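Local coordinates for amidase, hydantoinase/carbamoylase family (PDB 6C0D), which probably hydrolyses N-carbamoyl-L-amino acids to the free amino acids, as a metal-dependent, homodimeric member of the peptidase M20 family, at residues G143-S146 with A151-D154. Numbering follows the deposited sequence.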
ATOM      1  N   GLY A 143     -15.482  30.407   4.664  1.00 29.62           N
ATOM      2  CA  GLY A 143     -15.996  31.708   4.261  1.00 30.08           C
ATOM      3  C   GLY A 143     -17.408  31.650   3.705  1.00 32.23           C
ATOM      4  O   GLY A 143     -18.269  32.458   4.076  1.00 28.43           O
ATOM      5  N   SER A 144     -17.663  30.720   2.781  1.00 27.16           N
ATOM      6  CA  SER A 144     -19.006  30.655   2.209  1.00 27.38           C
ATOM      7  C   SER A 144     -20.017  30.145   3.235  1.00 27.72           C
ATOM      8  O   SER A 144     -21.167  30.597   3.238  1.00 28.66           O
ATOM      9  CB  SER A 144     -19.018  29.802   0.933  1.00 26.98           C
ATOM     10  OG  SER A 144     -18.399  28.539   1.127  1.00 26.60           O
ATOM     11  N   ARG A 145     -19.602  29.245   4.131  1.00 27.88           N
ATOM     12  CA  ARG A 145     -20.465  28.822   5.232  1.00 29.70           C
ATOM     13  C   ARG A 145     -20.815  29.998   6.138  1.00 35.81           C
ATOM     14  O   ARG A 145     -21.975  30.168   6.541  1.00 30.47           O
ATOM     15  CB  ARG A 145     -19.779  27.716   6.043  1.00 32.08           C
ATOM     16  CG  ARG A 145     -19.711  26.354   5.361  1.00 32.38           C
ATOM     17  CD  ARG A 145     -18.559  25.518   5.939  1.00 34.47           C
ATOM     18  NE  ARG A 145     -18.625  25.400   7.399  1.00 39.61           N
ATOM     19  CZ  ARG A 145     -17.567  25.219   8.184  1.00 41.13           C
ATOM     20  NH1 ARG A 145     -16.349  25.138   7.656  1.00 39.77           N
ATOM     21  NH2 ARG A 145     -17.723  25.129   9.501  1.00 47.26           N
ATOM     22  N   SER A 146     -19.809  30.799   6.501  1.00 30.25           N
ATOM     23  CA  SER A 146     -20.049  31.968   7.346  1.00 34.80           C
ATOM     24  C   SER A 146     -20.999  32.942   6.671  1.00 31.93           C
ATOM     25  O   SER A 146     -21.917  33.467   7.303  1.00 30.32           O
ATOM     26  CB  SER A 146     -18.729  32.667   7.663  1.00 33.88           C
ATOM     27  OG  SER A 146     -18.952  33.873   8.374  1.00 34.84           O
ATOM     28  N   ALA A 151     -23.514  26.654  10.090  1.00 46.01           N
ATOM     29  CA  ALA A 151     -22.848  26.535  11.386  1.00 48.77           C
ATOM     30  C   ALA A 151     -21.330  26.636  11.244  1.00 51.24           C
ATOM     31  O   ALA A 151     -20.721  25.923  10.437  1.00 49.54           O
ATOM     32  CB  ALA A 151     -23.223  25.212  12.055  1.00 48.04           C
ATOM     33  N   ILE A 152     -20.720  27.531  12.027  1.00 47.64           N
ATOM     34  CA  ILE A 152     -19.270  27.692  12.055  1.00 46.96           C
ATOM     35  C   ILE A 152     -18.716  27.780  13.468  1.00 53.94           C
ATOM     36  O   ILE A 152     -17.500  27.902  13.637  1.00 51.54           O
ATOM     37  CB  ILE A 152     -18.810  28.924  11.242  1.00 43.24           C
ATOM     38  CG1 ILE A 152     -19.291  30.212  11.911  1.00 43.07           C
ATOM     39  CG2 ILE A 152     -19.298  28.854   9.786  1.00 37.63           C
ATOM     40  CD1 ILE A 152     -18.712  31.480  11.317  1.00 40.61           C
ATOM     41  N   ASP A 153     -19.570  27.723  14.496  1.00 55.73           N
ATOM     42  CA  ASP A 153     -19.116  27.967  15.864  1.00 63.05           C
ATOM     43  C   ASP A 153     -18.130  26.903  16.326  1.00 59.79           C
ATOM     44  O   ASP A 153     -17.110  27.224  16.947  1.00 61.68           O
ATOM     45  CB  ASP A 153     -20.316  28.034  16.809  1.00 72.69           C
ATOM     46  CG  ASP A 153     -21.226  29.211  16.511  1.00 85.79           C
ATOM     47  OD1 ASP A 153     -20.712  30.341  16.367  1.00 89.18           O
ATOM     48  OD2 ASP A 153     -22.455  29.002  16.408  1.00 90.34           O
ATOM     49  N   ASP A 154     -18.417  25.631  16.036  1.00 57.11           N
ATOM     50  CA  ASP A 154     -17.466  24.571  16.363  1.00 61.36           C
ATOM     51  C   ASP A 154     -16.122  24.829  15.697  1.00 61.93           C
ATOM     52  O   ASP A 154     -15.067  24.703  16.330  1.00 57.88           O
ATOM     53  CB  ASP A 154     -18.018  23.208  15.939  1.00 71.70           C
ATOM     54  CG  ASP A 154     -19.184  22.755  16.796  1.00 89.47           C
ATOM     55  OD1 ASP A 154     -19.301  23.230  17.948  1.00 96.63           O
ATOM     56  OD2 ASP A 154     -19.983  21.917  16.322  1.00 94.21           O
TER
HETATM   57  O   HOH W   1     -21.401  24.502   8.250  1.00 40.71           O
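Arg145, on helix 142-148, reaches the carbonyl of Ala151 with its guanidinium group. NH2 donates to Ala151 O at 3.2 Å, and the N-H...O angle is 163°. The oxygen lies at the guanidinium edge, and the donor meets one of its lone pairs in the carbonyl plane. A bend at chi3 (54°) turns the group back toward this oxygen. One water closes a second path: it accepts from Arg145 NE at 3.0 Å and donates to Ala151 O at 2.7 Å. The carbonyl thus takes two hydrogen bonds. NH2 also bonds Ser155 OG, while NH1 bonds Ser140 O and Ser139 OG, which fixes the rotation of the guanidinium. In this M20-family chain the contact joins two consecutive helices, 142-148 and 153-158, across the short link between them. Ile152 is the N-cap residue of the second helix. Nearer the backbone, Arg145 CB meets Ile152 CG2 at 3.9 Å. Ser146 follows on the same helix. Its CB and OG both touch Ile152 CD1, each at 3.8 Å. Ser146 OG is also hydrogen-bonded to Arg181 NH2, and the Ile152 side chain touches the same arginine.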